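Local coordinates for protein putative alpha-L-fucosidase (Bacteroides thetaiotaomicron VPI-5482, PDB 3GZA) that probably hydrolyses alpha-L-fucosidic linkages as a family 29 glycoside hydrolase, with a TIM-barrel-type domain followed by a beta-sandwich domain, at residues 217-221 and 252-258; 343-348 and 366-372; 379-384 and 428-434; 390-396 and 416-422. The contacts are given in a common frame with arbitrary orientation. Where two conformers were deposited one is given. Residues are numbered along the deposited sequence.

In the fold
From the N terminus the chain first builds the barrel-type domain, where contact 1 closes a loop of 30 residues by laying helix 251-257 against the end of strand 218-219. Helix 327-344 then leads into the C-terminal beta sandwich, and contact 2 packs the end of that helix and the following turn on strand 366-375. Contact 3 comes next in series, joining the start of strand 383-392 to the loop 428-434. Contact 4 is nested inside the loop that contact 3 closes and uses the same strand at its far end. Contacts 2 and 4 touch, with Gln-366 and Val-368 beside Ala-418 and Val-416 on neighbouring strands.

Contact 1: 217-221 and 252-258; sequences FRWGG and LELLKHG
Arg-218 stretches its side chain (chi1 p, then t, t) over Leu-255 to the C-terminal end of helix 251-257, where NE donates to Leu-255 O at 2.9 Å and NH2 to the same oxygen at 3.3 Å. Gly-258 follows the helix with positive phi, and its N lies over one face of the guanidinium. NH1 is hydrogen-bonded to Val-266 O and Trp-232 O. Arg-218 and Trp-219 form a short extended strand, parallel to strand 264-273 in the barrel-type domain, and helix 251-257 packs against the Gly-220/Gly-221 turn that follows strand 218-219. Gly-220 and Lys-256 are in register, CA to CA 4.8 Å. At Gly-221 (phi 90°, psi -2°) a CB would collide with Lys-256 CG. Leu-255 (m, t) sets CB 3.4 Å from Trp-219 O and CD1 4.2 Å from Trp-219 CE3; the indole NE1 is hydrogen-bonded to Asp-271, and Trp-219 lies about 3 Å from a bound EPE buffer molecule (nearest atoms). One water accepts from Lys-256 NZ (2.8 Å) and donates to Gly-221 O (2.7 Å).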
loop_
_atom_site.group_PDB
_atom_site.type_symbol
_atom_site.label_atom_id
_atom_site.label_comp_id
_atom_site.label_asym_id
_atom_site.label_seq_id
_atom_site.Cartn_x
_atom_site.Cartn_y
_atom_site.Cartn_z
ATOM N N PHE A 217 21.931 -10.082 21.073
ATOM C CA PHE A 217 22.102 -11.513 21.213
ATOM C C PHE A 217 22.359 -12.022 19.807
ATOM O O PHE A 217 22.240 -11.233 18.851
ATOM C CB PHE A 217 20.931 -12.187 21.940
ATOM C CG PHE A 217 19.605 -11.993 21.302
ATOM C CD1 PHE A 217 19.244 -12.775 20.266
ATOM C CD2 PHE A 217 18.709 -11.032 21.781
ATOM C CE1 PHE A 217 18.063 -12.629 19.680
ATOM C CE2 PHE A 217 17.513 -10.881 21.213
ATOM C CZ PHE A 217 17.166 -11.695 20.182
ATOM N N ARG A 218 22.747 -13.285 19.658
ATOM C CA ARG A 218 23.078 -13.835 18.343
ATOM C C ARG A 218 22.260 -15.075 18.093
ATOM O O ARG A 218 22.040 -15.843 19.012
ATOM C CB ARG A 218 24.563 -14.223 18.211
ATOM C CG ARG A 218 25.017 -15.336 19.180
ATOM C CD ARG A 218 26.498 -15.554 19.112
ATOM N NE ARG A 218 26.805 -16.874 19.672
ATOM C CZ ARG A 218 27.174 -17.125 20.927
ATOM N NH1 ARG A 218 27.429 -16.132 21.793
ATOM N NH2 ARG A 218 27.362 -18.383 21.296
ATOM N N TRP A 219 21.896 -15.284 16.842
ATOM C CA TRP A 219 21.282 -16.556 16.420
ATOM C C TRP A 219 22.352 -17.618 16.528
ATOM O O TRP A 219 23.442 -17.476 15.976
ATOM C CB TRP A 219 20.800 -16.424 14.972
ATOM C CG TRP A 219 20.216 -17.685 14.402
ATOM C CD1 TRP A 219 19.140 -18.328 14.836
ATOM C CD2 TRP A 219 20.703 -18.400 13.270
ATOM N NE1 TRP A 219 18.890 -19.421 14.056
ATOM C CE2 TRP A 219 19.830 -19.487 13.076
ATOM C CE3 TRP A 219 21.763 -18.214 12.396
ATOM C CZ2 TRP A 219 19.990 -20.386 12.066
ATOM C CZ3 TRP A 219 21.949 -19.127 11.398
ATOM C CH2 TRP A 219 21.060 -20.202 11.237
ATOM N N GLY A 220 22.032 -18.704 17.227
ATOM C CA GLY A 220 22.968 -19.791 17.497
ATOM C C GLY A 220 23.319 -20.740 16.373
ATOM O O GLY A 220 23.790 -21.849 16.649
ATOM N N GLY A 221 23.104 -20.333 15.133
ATOM C CA GLY A 221 23.627 -21.114 13.989
ATOM C C GLY A 221 22.749 -22.202 13.388
ATOM O O GLY A 221 23.205 -22.886 12.452
ATOM N N LEU A 252 29.725 -20.041 11.244
ATOM C CA LEU A 252 28.692 -20.851 11.871
ATOM C C LEU A 252 29.227 -21.430 13.140
ATOM O O LEU A 252 28.490 -21.481 14.098
ATOM C CB LEU A 252 28.159 -22.005 11.003
ATOM C CG LEU A 252 27.019 -21.663 10.073
ATOM C CD1 LEU A 252 26.697 -22.897 9.239
ATOM C CD2 LEU A 252 25.795 -21.140 10.788
ATOM N N GLU A 253 30.485 -21.863 13.162
ATOM C CA GLU A 253 31.038 -22.400 14.413
ATOM C C GLU A 253 31.060 -21.330 15.480
ATOM O O GLU A 253 30.814 -21.617 16.620
ATOM C CB GLU A 253 32.435 -22.953 14.223
ATOM C CG GLU A 253 32.454 -24.242 13.424
ATOM C CD GLU A 253 31.783 -25.381 14.132
ATOM O OE1 GLU A 253 31.966 -25.529 15.353
ATOM O OE2 GLU A 253 31.070 -26.147 13.452
ATOM N N LEU A 254 31.397 -20.104 15.097
ATOM C CA LEU A 254 31.406 -18.982 16.027
ATOM C C LEU A 254 30.006 -18.697 16.560
ATOM O O LEU A 254 29.852 -18.436 17.748
ATOM C CB LEU A 254 32.079 -17.758 15.357
ATOM C CG LEU A 254 32.054 -16.450 16.136
ATOM C CD1 LEU A 254 32.783 -16.636 17.486
ATOM C CD2 LEU A 254 32.654 -15.292 15.290
ATOM N N LEU A 255 28.948 -18.754 15.726
ATOM C CA LEU A 255 27.563 -18.571 16.250
ATOM C C LEU A 255 27.158 -19.655 17.224
ATOM O O LEU A 255 26.567 -19.389 18.259
ATOM C CB LEU A 255 26.571 -18.505 15.097
ATOM C CG LEU A 255 26.716 -17.314 14.153
ATOM C CD1 LEU A 255 25.840 -17.550 12.932
ATOM C CD2 LEU A 255 26.363 -15.960 14.861
ATOM N N LYS A 256 27.533 -20.898 16.910
ATOM C CA LYS A 256 27.186 -22.047 17.712
ATOM C C LYS A 256 27.873 -22.164 19.055
ATOM O O LYS A 256 27.325 -22.796 19.981
ATOM C CB LYS A 256 27.472 -23.315 16.877
ATOM C CG LYS A 256 26.465 -23.496 15.733
ATOM C CD LYS A 256 26.835 -24.625 14.777
ATOM C CE LYS A 256 25.759 -24.763 13.676
ATOM N NZ LYS A 256 26.241 -25.628 12.599
ATOM N N HIS A 257 29.083 -21.618 19.140
ATOM C CA HIS A 257 29.922 -21.728 20.328
ATOM C C HIS A 257 30.247 -20.406 21.026
ATOM O O HIS A 257 30.614 -20.417 22.190
ATOM C CB HIS A 257 31.285 -22.389 19.957
ATOM C CG HIS A 257 31.193 -23.854 19.607
ATOM N ND1 HIS A 257 31.146 -24.842 20.561
ATOM C CD2 HIS A 257 31.138 -24.487 18.404
ATOM C CE1 HIS A 257 31.070 -26.022 19.964
ATOM N NE2 HIS A 257 31.080 -25.839 18.653
ATOM N N GLY A 258 30.233 -19.294 20.298
ATOM C CA GLY A 258 30.744 -18.032 20.827
ATOM C C GLY A 258 32.271 -18.064 20.907
ATOM O O GLY A 258 32.942 -18.980 20.395
HETATM O O HOH W 1 23.936 -25.128 11.091
#

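Contact 2: 343-348 and 366-372; sequences RFSSPI and QSVNYCI
The last turn of helix 327-344 and the loop after it pack on strand 366-375, bringing the helix that leads out of the barrel-type domain against a beta sandwich consistent with an F5/8 type C domain. CA atoms stay 8.6 Å apart for Phe-344 and Ile-372 and 8.4 Å for Ile-348 and Val-368, so side chains bridge the gap. Phe-344 (chi1 -52°, chi2 -59°) directs its ring edge at the face of Tyr-370 (chi1 -85°, chi2 -94°) in a T-shaped pair, centroids 5.3 Å apart and planes at 77°, with CE1 3.6 Å from Tyr-370 CD1. Phe-344 CD1 meets CD1 of Ile-372 (m, t) at 3.9 Å. Ile-348 (m, t) reaches in with CD1 3.5 Å from Ser-367 O and 3.9 Å from Val-368 CG2, while its CG2 lies 3.4 Å from OE1 of Gln-366 (chi1 p, chi2 t). Asn-369 and Tyr-370 both face Tyr-440 in a classic beta bulge. Arg-343 is extended (m, t, t) and makes salt bridges to Glu-339 and Glu-304; Tyr-370 OH is hydrogen-bonded to Glu-304 too. The two segments thus meet chiefly by apolar and aromatic packing, while Glu-304 of helix 296-304 gathers the polar ends of Arg-343 and Tyr-370 at the domain junction.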
loop_
_atom_site.group_PDB
_atom_site.type_symbol
_atom_site.label_atom_id
_atom_site.label_comp_id
_atom_site.label_asym_id
_atom_site.label_seq_id
_atom_site.Cartn_x
_atom_site.Cartn_y
_atom_site.Cartn_z
ATOM N N ARG A 343 11.150 -32.434 36.151
ATOM C CA ARG A 343 12.554 -32.800 36.228
ATOM C C ARG A 343 13.376 -31.890 37.124
ATOM O O ARG A 343 14.163 -32.390 37.947
ATOM C CB ARG A 343 13.211 -32.782 34.847
ATOM C CG ARG A 343 12.588 -33.735 33.878
ATOM C CD ARG A 343 13.386 -33.802 32.612
ATOM N NE ARG A 343 12.739 -34.668 31.636
ATOM C CZ ARG A 343 13.271 -34.993 30.465
ATOM N NH1 ARG A 343 14.451 -34.543 30.112
ATOM N NH2 ARG A 343 12.605 -35.783 29.639
ATOM N N PHE A 344 13.152 -30.582 37.018
ATOM C CA PHE A 344 14.077 -29.649 37.591
ATOM C C PHE A 344 13.573 -28.677 38.637
ATOM O O PHE A 344 14.370 -27.903 39.123
ATOM C CB PHE A 344 14.764 -28.865 36.452
ATOM C CG PHE A 344 15.383 -29.737 35.382
ATOM C CD1 PHE A 344 16.353 -30.661 35.713
ATOM C CD2 PHE A 344 15.005 -29.616 34.054
ATOM C CE1 PHE A 344 16.934 -31.470 34.727
ATOM C CE2 PHE A 344 15.559 -30.410 33.084
ATOM C CZ PHE A 344 16.535 -31.336 33.433
ATOM N N SER A 345 12.312 -28.723 39.054
ATOM C CA SER A 345 11.859 -27.706 39.998
ATOM C C SER A 345 12.259 -27.971 41.433
ATOM O O SER A 345 12.468 -27.022 42.203
ATOM C CB SER A 345 10.353 -27.488 39.919
ATOM O OG SER A 345 9.664 -28.599 40.434
ATOM N N SER A 346 12.436 -29.242 41.778
ATOM C CA SER A 346 12.748 -29.616 43.144
ATOM C C SER A 346 13.977 -30.514 43.220
ATOM O O SER A 346 13.885 -31.705 43.058
ATOM C CB SER A 346 11.522 -30.278 43.764
ATOM O OG SER A 346 10.418 -29.373 43.717
ATOM N N PRO A 347 15.153 -29.921 43.483
ATOM C CA PRO A 347 16.366 -30.741 43.570
ATOM C C PRO A 347 16.507 -31.570 44.823
ATOM O O PRO A 347 15.820 -31.333 45.815
ATOM C CB PRO A 347 17.482 -29.706 43.604
ATOM C CG PRO A 347 16.881 -28.529 44.193
ATOM C CD PRO A 347 15.470 -28.494 43.675
ATOM N N ILE A 348 17.391 -32.565 44.758
ATOM C CA ILE A 348 17.695 -33.386 45.918
ATOM C C ILE A 348 18.349 -32.468 46.936
ATOM O O ILE A 348 18.093 -32.568 48.144
ATOM C CB ILE A 348 18.678 -34.518 45.583
ATOM C CG1 ILE A 348 18.052 -35.525 44.619
ATOM C CG2 ILE A 348 19.164 -35.231 46.853
ATOM C CD1 ILE A 348 19.080 -36.453 43.968
ATOM N N GLN A 366 21.793 -42.047 47.820
ATOM C CA GLN A 366 20.688 -42.164 46.896
ATOM C C GLN A 366 21.136 -41.955 45.464
ATOM O O GLN A 366 22.262 -41.529 45.199
ATOM C CB GLN A 366 19.617 -41.147 47.251
ATOM C CG GLN A 366 20.080 -39.705 47.081
ATOM C CD GLN A 366 19.090 -38.740 47.644
ATOM O OE1 GLN A 366 18.080 -38.454 47.016
ATOM N NE2 GLN A 366 19.400 -38.184 48.818
ATOM N N SER A 367 20.220 -42.225 44.552
ATOM C CA SER A 367 20.482 -42.114 43.129
ATOM C C SER A 367 20.581 -40.652 42.670
ATOM O O SER A 367 19.843 -39.776 43.149
ATOM C CB SER A 367 19.377 -42.830 42.344
ATOM O OG SER A 367 19.757 -43.011 40.992
ATOM N N VAL A 368 21.488 -40.396 41.735
ATOM C CA VAL A 368 21.656 -39.057 41.153
ATOM C C VAL A 368 22.047 -39.240 39.692
ATOM O O VAL A 368 22.878 -40.085 39.397
ATOM C CB VAL A 368 22.771 -38.241 41.849
ATOM C CG1 VAL A 368 22.817 -36.815 41.289
ATOM C CG2 VAL A 368 22.563 -38.199 43.338
ATOM N N ASN A 369 21.441 -38.468 38.781
ATOM C CA ASN A 369 21.825 -38.544 37.353
ATOM C C ASN A 369 21.860 -37.208 36.613
ATOM O O ASN A 369 22.131 -37.159 35.401
ATOM C CB ASN A 369 20.957 -39.549 36.588
ATOM C CG ASN A 369 19.548 -39.088 36.414
ATOM O OD1 ASN A 369 18.965 -38.513 37.321
ATOM N ND2 ASN A 369 18.976 -39.349 35.241
ATOM N N TYR A 370 21.566 -36.126 37.327
ATOM C CA TYR A 370 21.594 -34.805 36.735
ATOM C C TYR A 370 22.080 -33.793 37.730
ATOM O O TYR A 370 21.946 -33.946 38.930
ATOM C CB TYR A 370 20.196 -34.291 36.384
ATOM C CG TYR A 370 19.532 -34.645 35.097
ATOM C CD1 TYR A 370 19.630 -33.820 34.003
ATOM C CD2 TYR A 370 18.699 -35.745 35.007
ATOM C CE1 TYR A 370 18.978 -34.101 32.835
ATOM C CE2 TYR A 370 18.025 -36.032 33.832
ATOM C CZ TYR A 370 18.166 -35.210 32.752
ATOM O OH TYR A 370 17.472 -35.450 31.586
ATOM N N CYS A 371 22.712 -32.757 37.197
ATOM C CA CYS A 371 23.161 -31.611 37.976
ATOM C C CYS A 371 22.873 -30.359 37.182
ATOM O O CYS A 371 22.866 -30.402 35.954
ATOM C CB CYS A 371 24.666 -31.646 38.227
ATOM S SG CYS A 371 25.229 -32.856 39.386
ATOM N N ILE A 372 22.662 -29.247 37.875
ATOM C CA ILE A 372 22.510 -27.954 37.244
ATOM C C ILE A 372 23.549 -27.078 37.909
ATOM O O ILE A 372 23.764 -27.205 39.109
ATOM C CB ILE A 372 21.081 -27.389 37.405
ATOM C CG1 ILE A 372 20.134 -28.174 36.484
ATOM C CG2 ILE A 372 21.015 -25.882 37.131
ATOM C CD1 ILE A 372 18.722 -27.692 36.507
#

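Contact 3: 379-384 and 428-434; sequences NGERIR and SIALPDI
At one end of the C-terminal beta sandwich, the loop 428-434 that carries the chain from one sheet to the other wraps round Arg-382, just before strand 383-392. Arg-382, with the largest buried area here, runs its side chain (m, t, t) along the loop, NH1 donating to Leu-431 O at 2.9 Å, with Ala-430 CB over one face of the guanidinium. Arg-382 NE also donates to Asn-379 O at 3.0 Å, within its own segment. From the backbone, Arg-382 O accepts from Ile-429 N at 3.0 Å; beside it Ile-383 and Ser-428 form an antiparallel non-hydrogen-bonded pair, CA to CA 4.6 Å. Ile-429 (p, t) lays CG2 over the guanidinium face of Arg-384 (m, m, t), 3.8 Å from CZ, and brings CD1 3.5 Å from Glu-381 O. Arg-384 also touches Trp-232 and Lys-260 of the barrel-type domain, and Glu-381 is hydrogen-bonded to Ser-233 and Asn-310, so the two domains meet next to this turn. Farther in, Ile-383 (m, t) packs CG1 on Pro-432 CB at 4.0 Å and CD1 on Ile-434 CG1 at 4.2 Å. At the other end, Asn-379 ND2 donates to Asp-433 OD2 at 2.9 Å.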
loop_
_atom_site.group_PDB
_atom_site.type_symbol
_atom_site.label_atom_id
_atom_site.label_comp_id
_atom_site.label_asym_id
_atom_site.label_seq_id
_atom_site.Cartn_x
_atom_site.Cartn_y
_atom_site.Cartn_z
ATOM N N ASN A 379 28.024 -10.930 36.562
ATOM C CA ASN A 379 29.455 -10.870 36.788
ATOM C C ASN A 379 30.328 -11.624 35.775
ATOM O O ASN A 379 31.528 -11.737 35.973
ATOM C CB ASN A 379 29.738 -11.295 38.226
ATOM C CG ASN A 379 29.088 -10.354 39.228
ATOM O OD1 ASN A 379 29.019 -9.153 39.001
ATOM N ND2 ASN A 379 28.599 -10.898 40.315
ATOM N N GLY A 380 29.720 -12.099 34.695
ATOM C CA GLY A 380 30.451 -12.725 33.582
ATOM C C GLY A 380 30.577 -14.223 33.612
ATOM O O GLY A 380 30.080 -14.874 34.527
ATOM N N GLU A 381 31.223 -14.758 32.574
ATOM C CA GLU A 381 31.514 -16.165 32.432
ATOM C C GLU A 381 32.927 -16.367 32.948
ATOM O O GLU A 381 33.931 -16.180 32.243
ATOM C CB GLU A 381 31.274 -16.597 30.973
ATOM C CG GLU A 381 29.778 -16.730 30.764
ATOM C CD GLU A 381 29.295 -16.793 29.335
ATOM O OE1 GLU A 381 30.137 -16.781 28.397
ATOM O OE2 GLU A 381 28.061 -16.848 29.171
ATOM N N ARG A 382 33.017 -16.760 34.219
ATOM C CA ARG A 382 34.306 -16.922 34.876
ATOM C C ARG A 382 34.853 -18.326 34.799
ATOM O O ARG A 382 36.054 -18.523 34.737
ATOM C CB ARG A 382 34.201 -16.505 36.348
ATOM C CG ARG A 382 33.648 -15.123 36.476
ATOM C CD ARG A 382 33.549 -14.632 37.892
ATOM N NE ARG A 382 33.286 -13.194 37.909
ATOM C CZ ARG A 382 33.646 -12.377 38.900
ATOM N NH1 ARG A 382 34.274 -12.827 39.969
ATOM N NH2 ARG A 382 33.395 -11.078 38.820
ATOM N N ILE A 383 33.960 -19.306 34.831
ATOM C CA ILE A 383 34.329 -20.708 34.798
ATOM C C ILE A 383 34.813 -21.074 33.395
ATOM O O ILE A 383 34.156 -20.739 32.408
ATOM C CB ILE A 383 33.114 -21.609 35.203
ATOM C CG1 ILE A 383 32.771 -21.397 36.689
ATOM C CG2 ILE A 383 33.410 -23.123 34.954
ATOM C CD1 ILE A 383 31.485 -22.156 37.113
ATOM N N ARG A 384 35.996 -21.685 33.317
ATOM C CA ARG A 384 36.570 -22.135 32.044
ATOM C C ARG A 384 36.715 -23.632 31.946
ATOM O O ARG A 384 36.722 -24.153 30.848
ATOM C CB ARG A 384 37.918 -21.460 31.807
ATOM C CG ARG A 384 37.789 -19.980 31.446
ATOM C CD ARG A 384 37.062 -19.793 30.148
ATOM N NE ARG A 384 36.979 -18.386 29.765
ATOM C CZ ARG A 384 37.940 -17.718 29.152
ATOM N NH1 ARG A 384 39.124 -18.289 28.900
ATOM N NH2 ARG A 384 37.742 -16.430 28.848
ATOM N N SER A 428 39.610 -20.860 35.781
ATOM C CA SER A 428 38.677 -19.735 35.812
ATOM C C SER A 428 39.453 -18.436 35.626
ATOM O O SER A 428 40.635 -18.344 35.995
ATOM C CB SER A 428 37.855 -19.727 37.117
ATOM O OG SER A 428 38.721 -19.683 38.245
ATOM N N ILE A 429 38.804 -17.444 35.049
ATOM C CA ILE A 429 39.409 -16.134 34.809
ATOM C C ILE A 429 39.137 -15.161 35.952
ATOM O O ILE A 429 39.679 -14.076 35.965
ATOM C CB ILE A 429 39.002 -15.535 33.446
ATOM C CG1 ILE A 429 37.484 -15.388 33.346
ATOM C CG2 ILE A 429 39.633 -16.414 32.304
ATOM C CD1 ILE A 429 36.991 -14.570 32.161
ATOM N N ALA A 430 38.292 -15.552 36.896
ATOM C CA ALA A 430 38.010 -14.771 38.102
ATOM C C ALA A 430 37.331 -15.728 39.087
ATOM O O ALA A 430 36.901 -16.800 38.679
ATOM C CB ALA A 430 37.115 -13.572 37.791
ATOM N N LEU A 431 37.251 -15.339 40.361
ATOM C CA LEU A 431 36.651 -16.190 41.387
ATOM C C LEU A 431 35.211 -16.484 40.990
ATOM O O LEU A 431 34.421 -15.558 40.838
ATOM C CB LEU A 431 36.666 -15.512 42.756
ATOM C CG LEU A 431 36.013 -16.343 43.888
ATOM C CD1 LEU A 431 36.773 -17.644 44.196
ATOM C CD2 LEU A 431 35.901 -15.508 45.155
ATOM N N PRO A 432 34.881 -17.773 40.753
ATOM C CA PRO A 432 33.502 -18.085 40.347
ATOM C C PRO A 432 32.433 -17.609 41.346
ATOM O O PRO A 432 32.667 -17.562 42.551
ATOM C CB PRO A 432 33.505 -19.613 40.187
ATOM C CG PRO A 432 34.966 -19.964 39.964
ATOM C CD PRO A 432 35.735 -18.969 40.763
ATOM N N ASP A 433 31.306 -17.194 40.804
ATOM C CA ASP A 433 30.142 -16.716 41.542
ATOM C C ASP A 433 29.014 -17.681 41.154
ATOM O O ASP A 433 28.208 -17.437 40.243
ATOM C CB ASP A 433 29.887 -15.253 41.180
ATOM C CG ASP A 433 28.778 -14.605 42.002
ATOM O OD1 ASP A 433 28.110 -15.276 42.816
ATOM O OD2 ASP A 433 28.575 -13.391 41.835
ATOM N N ILE A 434 28.970 -18.793 41.873
ATOM C CA ILE A 434 28.047 -19.868 41.568
ATOM C C ILE A 434 26.766 -19.638 42.363
ATOM O O ILE A 434 26.775 -19.712 43.587
ATOM C CB ILE A 434 28.708 -21.237 41.868
ATOM C CG1 ILE A 434 29.951 -21.418 40.962
ATOM C CG2 ILE A 434 27.708 -22.369 41.682
ATOM C CD1 ILE A 434 30.949 -22.426 41.449
#

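Contact 4: 390-396 and 416-422; sequences AKVNGKW and VEATALR
Ala-390 CB sits at the apolar centre, 3.5 Å from Leu-421 CD2, 3.7 Å from Val-416 CG2 and 4.1 Å from Ala-418 CB; Val-392 CG2 adds Val-416 CB at 3.9 Å. Ala-390 and Leu-421 form an antiparallel non-hydrogen-bonded pair, CA to CA 4.4 Å. Lys-391 N donates to Ala-420 O (2.9 Å) and Thr-419 N to Lys-391 O (3.0 Å). A corner at Thr-419 leaves 390-392 crossing 416-418 at 85° but running nearer antiparallel, at 143°, to 420-422. A type I' turn, Val-392 to Lys-395, closes the hairpin; one water accepts from Asn-393 N and donates to Glu-417 O. On the outer edge Trp-396 (chi1 m, chi2 106°) rests CH2 on Ala-420 CB (3.8 Å), and the Arg-422 guanidinium, salt-bridged to Glu-389, stacks flat on its indole as a cation-pi pair, CZ 3.7 Å from the five-membered ring centroid. In the beta sandwich, strand 409-418 edges the sheet holding 366-375, while 420-428 runs between 357-362 and 383-392 in the other.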
loop_
_atom_site.group_PDB
_atom_site.type_symbol
_atom_site.label_atom_id
_atom_site.label_comp_id
_atom_site.label_asym_id
_atom_site.label_seq_id
_atom_site.Cartn_x
_atom_site.Cartn_y
_atom_site.Cartn_z
ATOM N N ALA A 390 31.062 -37.612 42.079
ATOM C CA ALA A 390 30.064 -38.188 42.972
ATOM C C ALA A 390 30.785 -39.080 43.957
ATOM O O ALA A 390 31.724 -39.802 43.588
ATOM C CB ALA A 390 29.039 -38.999 42.179
ATOM N N LYS A 391 30.384 -38.992 45.219
ATOM C CA LYS A 391 30.960 -39.858 46.267
ATOM C C LYS A 391 30.123 -41.122 46.286
ATOM O O LYS A 391 28.995 -41.115 46.768
ATOM C CB LYS A 391 30.977 -39.159 47.628
ATOM C CG LYS A 391 31.677 -39.975 48.704
ATOM C CD LYS A 391 31.620 -39.316 50.080
ATOM C CE LYS A 391 32.823 -38.443 50.391
ATOM N NZ LYS A 391 34.004 -39.251 50.815
ATOM N N VAL A 392 30.712 -42.209 45.779
ATOM C CA VAL A 392 30.045 -43.488 45.593
ATOM C C VAL A 392 30.814 -44.559 46.373
ATOM O O VAL A 392 32.003 -44.798 46.127
ATOM C CB VAL A 392 29.986 -43.839 44.096
ATOM C CG1 VAL A 392 29.323 -45.185 43.887
ATOM C CG2 VAL A 392 29.265 -42.735 43.305
ATOM N N ASN A 393 30.144 -45.170 47.345
ATOM C CA ASN A 393 30.771 -46.130 48.242
ATOM C C ASN A 393 31.979 -45.533 48.961
ATOM O O ASN A 393 33.008 -46.206 49.140
ATOM C CB ASN A 393 31.153 -47.411 47.504
ATOM C CG ASN A 393 29.959 -48.113 46.935
ATOM O OD1 ASN A 393 28.964 -48.326 47.630
ATOM N ND2 ASN A 393 30.042 -48.492 45.664
ATOM N N GLY A 394 31.835 -44.273 49.366
ATOM C CA GLY A 394 32.880 -43.540 50.072
ATOM C C GLY A 394 34.051 -43.053 49.236
ATOM O O GLY A 394 35.015 -42.506 49.791
ATOM N N LYS A 395 33.990 -43.227 47.919
ATOM C CA LYS A 395 35.081 -42.823 47.042
ATOM C C LYS A 395 34.551 -41.920 45.965
ATOM O O LYS A 395 33.528 -42.206 45.358
ATOM C CB LYS A 395 35.738 -44.040 46.391
ATOM N N TRP A 396 35.269 -40.828 45.731
ATOM C CA TRP A 396 34.895 -39.877 44.698
ATOM C C TRP A 396 35.221 -40.428 43.317
ATOM O O TRP A 396 36.308 -40.991 43.111
ATOM C CB TRP A 396 35.661 -38.574 44.873
ATOM C CG TRP A 396 35.278 -37.795 46.063
ATOM C CD1 TRP A 396 35.990 -37.651 47.208
ATOM C CD2 TRP A 396 34.085 -37.037 46.235
ATOM N NE1 TRP A 396 35.316 -36.830 48.082
ATOM C CE2 TRP A 396 34.143 -36.441 47.506
ATOM C CE3 TRP A 396 32.974 -36.795 45.431
ATOM C CZ2 TRP A 396 33.118 -35.628 47.996
ATOM C CZ3 TRP A 396 31.962 -35.988 45.915
ATOM C CH2 TRP A 396 32.037 -35.418 47.182
ATOM N N VAL A 416 24.197 -42.795 39.519
ATOM C CA VAL A 416 25.073 -43.363 40.522
ATOM C C VAL A 416 24.397 -43.227 41.879
ATOM O O VAL A 416 23.577 -42.339 42.073
ATOM C CB VAL A 416 26.465 -42.658 40.578
ATOM C CG1 VAL A 416 27.247 -42.909 39.303
ATOM C CG2 VAL A 416 26.312 -41.160 40.853
ATOM N N GLU A 417 24.716 -44.147 42.788
ATOM C CA GLU A 417 24.221 -44.109 44.150
ATOM C C GLU A 417 25.287 -43.350 44.899
ATOM O O GLU A 417 26.396 -43.871 45.113
ATOM C CB GLU A 417 24.049 -45.522 44.715
ATOM C CG GLU A 417 22.970 -46.307 44.019
ATOM C CD GLU A 417 21.601 -45.679 44.193
ATOM O OE1 GLU A 417 21.211 -45.373 45.345
ATOM O OE2 GLU A 417 20.916 -45.495 43.170
ATOM N N ALA A 418 24.940 -42.144 45.330
ATOM C CA ALA A 418 25.908 -41.231 45.896
ATOM C C ALA A 418 25.493 -40.640 47.227
ATOM O O ALA A 418 24.320 -40.532 47.520
ATOM C CB ALA A 418 26.144 -40.063 44.859
ATOM N N THR A 419 26.472 -40.231 48.016
ATOM C CA THR A 419 26.190 -39.524 49.261
ATOM C C THR A 419 26.499 -38.025 49.120
ATOM O O THR A 419 26.117 -37.224 49.964
ATOM C CB THR A 419 26.960 -40.115 50.422
ATOM O OG1 THR A 419 28.361 -40.127 50.131
ATOM C CG2 THR A 419 26.490 -41.559 50.693
ATOM N N ALA A 420 27.174 -37.637 48.039
ATOM C CA ALA A 420 27.538 -36.264 47.856
ATOM C C ALA A 420 28.011 -36.053 46.440
ATOM O O ALA A 420 28.388 -37.000 45.770
ATOM C CB ALA A 420 28.637 -35.891 48.862
ATOM N N LEU A 421 27.903 -34.818 45.965
ATOM C CA LEU A 421 28.460 -34.413 44.672
ATOM C C LEU A 421 29.450 -33.304 44.932
ATOM O O LEU A 421 29.325 -32.562 45.911
ATOM C CB LEU A 421 27.405 -33.879 43.717
ATOM C CG LEU A 421 26.391 -34.852 43.139
ATOM C CD1 LEU A 421 25.619 -34.117 42.073
ATOM C CD2 LEU A 421 27.049 -36.087 42.559
ATOM N N ARG A 422 30.426 -33.157 44.050
ATOM C CA ARG A 422 31.392 -32.092 44.229
ATOM C C ARG A 422 31.716 -31.460 42.901
ATOM O O ARG A 422 32.067 -32.149 41.951
ATOM C CB ARG A 422 32.675 -32.585 44.882
ATOM C CG ARG A 422 33.677 -31.464 45.209
ATOM C CD ARG A 422 34.763 -31.973 46.102
ATOM N NE ARG A 422 35.514 -33.061 45.481
ATOM C CZ ARG A 422 36.386 -33.839 46.130
ATOM N NH1 ARG A 422 36.603 -33.687 47.435
ATOM N NH2 ARG A 422 37.029 -34.808 45.490
HETATM O O HOH W 2 29.410 -42.766 49.311
HETATM O O HOH W 3 27.491 -44.050 48.014
#